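Local coordinates for protein Afp (Microbacterium arborescens, PDB 2YJK) that probably takes up and stores iron as a Dps-family member of the ferritin superfamily, binding ferric iron in a shell of twelve subunits, at residues L57-Y68 with G147-H158. Sequence-based numbering, arbitrary orientation.
Sequences LLDSVVAHAQDY and GVDKDRWFLLAH. With OFE (Iron(II) oxide), chain B.
In the four-helix bundle of the ferritin fold, helices 51-78 and 135-156 run antiparallel, their short segments at 167° with axes 10.9 Å apart, and meet through H64 and D151, with apolar contacts flanking the pair. The polar centre is a His-carboxylate hydrogen bond: H64 ND1 donates to D151 OD2 over 2.9 Å, meeting the syn lone pair, and more weakly to OD1 at 3.1 Å. Imidazole and carboxylate lie nearly coplanar, 6° apart, so the bonds restrain the turn of both groups. H64 chi1 (-65°) swings the imidazole toward helix 135-156, and the turn about CB-CG presents ND1. One turn toward the N-terminus of helix 51-78, V61 CG2 meets L155 CD1 tip to tip at 3.9 Å. L57 CD2, 4.0 Å from L155 CD2, also lies against F154 O and H158 CE1, and CD1 against F154 CB. At the other end Y68 OH lies 3.1 Å from G147 CA, where the lack of a side chain admits it, and V148 CG2 packs 3.9 Å from Y68 CE2, on the CD2-CE2 side of the ring. On the far side of helix 51-78, D59 belongs to the iron(II) oxide pocket with K40 and H43. The OD2 bond, weakly helped by OD1, probably repays part of the cost of burying D151, whose charge may raise the imidazole's proton affinity.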
loop_
_atom_site.group_PDB
_atom_site.type_symbol
_atom_site.label_atom_id
_atom_site.label_comp_id
_atom_site.label_asym_id
_atom_site.label_seq_id
_atom_site.Cartn_x
_atom_site.Cartn_y
_atom_site.Cartn_z
ATOM N N LEU C 57 -13.715 8.865 17.866
ATOM C CA LEU C 57 -14.402 9.953 17.152
ATOM C C LEU C 57 -13.773 11.346 17.427
ATOM O O LEU C 57 -13.560 12.136 16.493
ATOM C CB LEU C 57 -15.913 9.968 17.459
ATOM C CG LEU C 57 -16.735 11.124 16.882
ATOM C CD1 LEU C 57 -16.618 11.051 15.339
ATOM C CD2 LEU C 57 -18.223 10.918 17.286
ATOM N N LEU C 58 -13.502 11.658 18.695
ATOM C CA LEU C 58 -12.826 12.900 19.022
ATOM C C LEU C 58 -11.461 13.012 18.335
ATOM O O LEU C 58 -11.146 14.038 17.794
ATOM C CB LEU C 58 -12.690 13.058 20.538
ATOM C CG LEU C 58 -13.960 13.389 21.332
ATOM C CD1 LEU C 58 -13.728 13.244 22.874
ATOM C CD2 LEU C 58 -14.386 14.797 21.025
ATOM N N ASP C 59 -10.652 11.958 18.297
ATOM C CA ASP C 59 -9.387 12.031 17.548
ATOM C C ASP C 59 -9.627 12.428 16.071
ATOM O O ASP C 59 -8.830 13.146 15.458
ATOM C CB ASP C 59 -8.586 10.724 17.626
ATOM C CG ASP C 59 -7.158 10.952 18.161
ATOM O OD1 ASP C 59 -6.778 12.122 18.455
ATOM O OD2 ASP C 59 -6.405 9.967 18.344
ATOM N N SER C 60 -10.729 11.962 15.504
ATOM C CA SER C 60 -10.955 12.225 14.106
ATOM C C SER C 60 -11.474 13.660 13.880
ATOM O O SER C 60 -11.071 14.321 12.917
ATOM C CB SER C 60 -11.745 11.059 13.498
ATOM O OG SER C 60 -12.925 11.536 12.962
ATOM N N VAL C 61 -12.188 14.201 14.876
ATOM C CA VAL C 61 -12.592 15.629 14.922
ATOM C C VAL C 61 -11.370 16.561 15.003
ATOM O O VAL C 61 -11.318 17.576 14.347
ATOM C CB VAL C 61 -13.585 15.917 16.122
ATOM C CG1 VAL C 61 -13.701 17.392 16.496
ATOM C CG2 VAL C 61 -15.016 15.256 15.853
ATOM N N VAL C 62 -10.409 16.203 15.827
ATOM C CA VAL C 62 -9.169 16.940 15.990
ATOM C C VAL C 62 -8.404 16.923 14.652
ATOM O O VAL C 62 -7.889 17.966 14.229
ATOM C CB VAL C 62 -8.333 16.258 17.111
ATOM C CG1 VAL C 62 -6.863 16.650 17.037
ATOM C CG2 VAL C 62 -8.882 16.563 18.482
ATOM N N ALA C 63 -8.330 15.748 13.996
ATOM C CA ALA C 63 -7.525 15.562 12.787
ATOM C C ALA C 63 -8.173 16.468 11.692
ATOM O O ALA C 63 -7.459 17.232 11.049
ATOM C CB ALA C 63 -7.463 14.081 12.372
ATOM N N HIS C 64 -9.522 16.469 11.585
ATOM C CA HIS C 64 -10.255 17.423 10.728
ATOM C C HIS C 64 -9.993 18.886 11.085
ATOM O O HIS C 64 -9.656 19.691 10.191
ATOM C CB HIS C 64 -11.753 17.149 10.749
ATOM C CG HIS C 64 -12.114 15.810 10.148
ATOM N ND1 HIS C 64 -13.306 15.162 10.407
ATOM C CD2 HIS C 64 -11.397 14.971 9.363
ATOM C CE1 HIS C 64 -13.325 14.002 9.772
ATOM N NE2 HIS C 64 -12.178 13.863 9.133
ATOM N N ALA C 65 -10.140 19.259 12.376
ATOM C CA ALA C 65 -9.929 20.654 12.752
ATOM C C ALA C 65 -8.508 21.122 12.316
ATOM O O ALA C 65 -8.348 22.208 11.718
ATOM C CB ALA C 65 -10.161 20.866 14.326
ATOM N N GLN C 66 -7.500 20.306 12.600
ATOM C CA GLN C 66 -6.152 20.637 12.180
ATOM C C GLN C 66 -6.055 20.860 10.665
ATOM O O GLN C 66 -5.440 21.803 10.268
ATOM C CB GLN C 66 -5.084 19.596 12.614
ATOM C CG GLN C 66 -3.637 20.096 12.352
ATOM C CD GLN C 66 -3.303 21.366 13.198
ATOM O OE1 GLN C 66 -3.355 22.527 12.712
ATOM N NE2 GLN C 66 -3.035 21.151 14.475
ATOM N N ASP C 67 -6.673 20.013 9.844
ATOM C CA ASP C 67 -6.641 20.214 8.401
ATOM C C ASP C 67 -7.332 21.503 8.043
ATOM O O ASP C 67 -6.800 22.287 7.263
ATOM C CB ASP C 67 -7.266 19.055 7.627
ATOM C CG ASP C 67 -6.366 17.810 7.612
ATOM O OD1 ASP C 67 -5.086 17.931 7.557
ATOM O OD2 ASP C 67 -6.935 16.666 7.666
ATOM N N TYR C 68 -8.466 21.757 8.650
ATOM C CA TYR C 68 -9.226 22.986 8.344
ATOM C C TYR C 68 -8.478 24.228 8.733
ATOM O O TYR C 68 -8.470 25.189 7.975
ATOM C CB TYR C 68 -10.613 22.968 8.992
ATOM C CG TYR C 68 -11.472 21.808 8.559
ATOM C CD1 TYR C 68 -11.340 21.231 7.252
ATOM C CD2 TYR C 68 -12.400 21.255 9.443
ATOM C CE1 TYR C 68 -12.126 20.160 6.878
ATOM C CE2 TYR C 68 -13.200 20.161 9.057
ATOM C CZ TYR C 68 -13.069 19.652 7.802
ATOM O OH TYR C 68 -13.842 18.575 7.496
ATOM N N GLY C 147 -17.569 19.866 6.240
ATOM C CA GLY C 147 -16.918 18.926 7.169
ATOM C C GLY C 147 -17.314 19.128 8.626
ATOM O O GLY C 147 -17.527 18.155 9.341
ATOM N N VAL C 148 -17.425 20.376 9.066
ATOM C CA VAL C 148 -17.728 20.691 10.438
ATOM C C VAL C 148 -19.182 20.311 10.766
ATOM O O VAL C 148 -19.430 19.661 11.811
ATOM C CB VAL C 148 -17.419 22.189 10.748
ATOM C CG1 VAL C 148 -17.802 22.591 12.218
ATOM C CG2 VAL C 148 -15.911 22.470 10.622
ATOM N N ASP C 149 -20.102 20.618 9.840
ATOM C CA ASP C 149 -21.523 20.184 9.872
ATOM C C ASP C 149 -21.667 18.689 10.026
ATOM O O ASP C 149 -22.494 18.190 10.806
ATOM C CB ASP C 149 -22.248 20.593 8.591
ATOM C CG ASP C 149 -22.747 22.040 8.646
ATOM O OD1 ASP C 149 -22.731 22.589 9.772
ATOM O OD2 ASP C 149 -23.128 22.643 7.609
ATOM N N LYS C 150 -20.826 17.943 9.332
ATOM C CA LYS C 150 -20.936 16.511 9.448
ATOM C C LYS C 150 -20.396 15.963 10.812
ATOM O O LYS C 150 -21.022 15.103 11.435
ATOM C CB LYS C 150 -20.260 15.882 8.221
ATOM C CG LYS C 150 -20.254 14.371 8.241
ATOM C CD LYS C 150 -19.474 13.819 7.024
ATOM C CE LYS C 150 -19.774 12.335 6.899
ATOM N NZ LYS C 150 -18.822 11.629 5.983
ATOM N N ASP C 151 -19.227 16.450 11.245
ATOM C CA ASP C 151 -18.642 16.142 12.555
ATOM C C ASP C 151 -19.612 16.495 13.680
ATOM O O ASP C 151 -19.774 15.722 14.622
ATOM C CB ASP C 151 -17.327 16.892 12.752
ATOM C CG ASP C 151 -16.168 16.300 11.850
ATOM O OD1 ASP C 151 -16.277 15.107 11.396
ATOM O OD2 ASP C 151 -15.164 17.044 11.603
ATOM N N ARG C 152 -20.294 17.616 13.558
ATOM C CA ARG C 152 -21.337 17.984 14.513
ATOM C C ARG C 152 -22.479 16.932 14.561
ATOM O O ARG C 152 -22.913 16.554 15.649
ATOM C CB ARG C 152 -21.898 19.358 14.174
ATOM C CG ARG C 152 -22.836 19.982 15.230
ATOM C CD ARG C 152 -23.552 21.223 14.698
ATOM N NE ARG C 152 -24.473 21.756 15.712
ATOM C CZ ARG C 152 -25.802 21.613 15.726
ATOM N NH1 ARG C 152 -26.433 21.004 14.748
ATOM N NH2 ARG C 152 -26.517 22.116 16.731
ATOM N N TRP C 153 -22.940 16.455 13.404
ATOM C CA TRP C 153 -23.968 15.457 13.379
ATOM C C TRP C 153 -23.488 14.176 14.100
ATOM O O TRP C 153 -24.211 13.650 14.952
ATOM C CB TRP C 153 -24.399 15.192 11.929
ATOM C CG TRP C 153 -25.048 13.831 11.678
ATOM C CD1 TRP C 153 -26.030 13.249 12.413
ATOM C CD2 TRP C 153 -24.743 12.904 10.594
ATOM N NE1 TRP C 153 -26.343 11.997 11.888
ATOM C CE2 TRP C 153 -25.587 11.771 10.767
ATOM C CE3 TRP C 153 -23.824 12.923 9.505
ATOM C CZ2 TRP C 153 -25.559 10.644 9.885
ATOM C CZ3 TRP C 153 -23.802 11.809 8.608
ATOM C CH2 TRP C 153 -24.669 10.689 8.811
ATOM N N PHE C 154 -22.285 13.692 13.758
ATOM C CA PHE C 154 -21.743 12.499 14.383
ATOM C C PHE C 154 -21.688 12.613 15.897
ATOM O O PHE C 154 -22.000 11.659 16.575
ATOM C CB PHE C 154 -20.375 12.173 13.855
ATOM C CG PHE C 154 -20.382 11.548 12.499
ATOM C CD1 PHE C 154 -21.533 11.471 11.734
ATOM C CD2 PHE C 154 -19.199 11.091 11.944
ATOM C CE1 PHE C 154 -21.513 10.886 10.463
ATOM C CE2 PHE C 154 -19.194 10.507 10.671
ATOM C CZ PHE C 154 -20.365 10.410 9.947
ATOM N N LEU C 155 -21.365 13.803 16.404
ATOM C CA LEU C 155 -21.337 14.055 17.829
ATOM C C LEU C 155 -22.751 14.101 18.375
ATOM O O LEU C 155 -23.085 13.351 19.297
ATOM C CB LEU C 155 -20.518 15.328 18.135
ATOM C CG LEU C 155 -19.000 15.120 17.945
ATOM C CD1 LEU C 155 -18.285 16.396 17.630
ATOM C CD2 LEU C 155 -18.313 14.454 19.152
ATOM N N LEU C 156 -23.619 14.898 17.757
ATOM C CA LEU C 156 -24.944 15.116 18.290
ATOM C C LEU C 156 -25.857 13.883 18.175
ATOM O O LEU C 156 -26.742 13.725 18.991
ATOM C CB LEU C 156 -25.597 16.313 17.605
ATOM C CG LEU C 156 -26.246 17.462 18.346
ATOM C CD1 LEU C 156 -25.737 17.709 19.842
ATOM C CD2 LEU C 156 -26.181 18.741 17.441
ATOM N N ALA C 157 -25.640 13.017 17.176
ATOM C CA ALA C 157 -26.524 11.849 16.977
ATOM C C ALA C 157 -26.552 10.935 18.229
ATOM O O ALA C 157 -27.531 10.221 18.442
ATOM C CB ALA C 157 -26.093 11.031 15.676
ATOM N N HIS C 158 -25.496 11.000 19.057
ATOM C CA HIS C 158 -25.350 10.169 20.265
ATOM C C HIS C 158 -26.286 10.585 21.419
ATOM O O HIS C 158 -26.409 9.835 22.374
ATOM C CB HIS C 158 -23.927 10.202 20.826
ATOM C CG HIS C 158 -22.934 9.431 20.024
ATOM N ND1 HIS C 158 -22.212 9.993 18.985
ATOM C CD2 HIS C 158 -22.552 8.124 20.093
ATOM C CE1 HIS C 158 -21.407 9.073 18.469
ATOM N NE2 HIS C 158 -21.600 7.930 19.119
HETATM FE FE OFE B . -4.510 9.547 21.727
HETATM O O OFE B . -4.054 10.263 19.390
HETATM O O HOH W 1 -5.285 7.324 21.503
#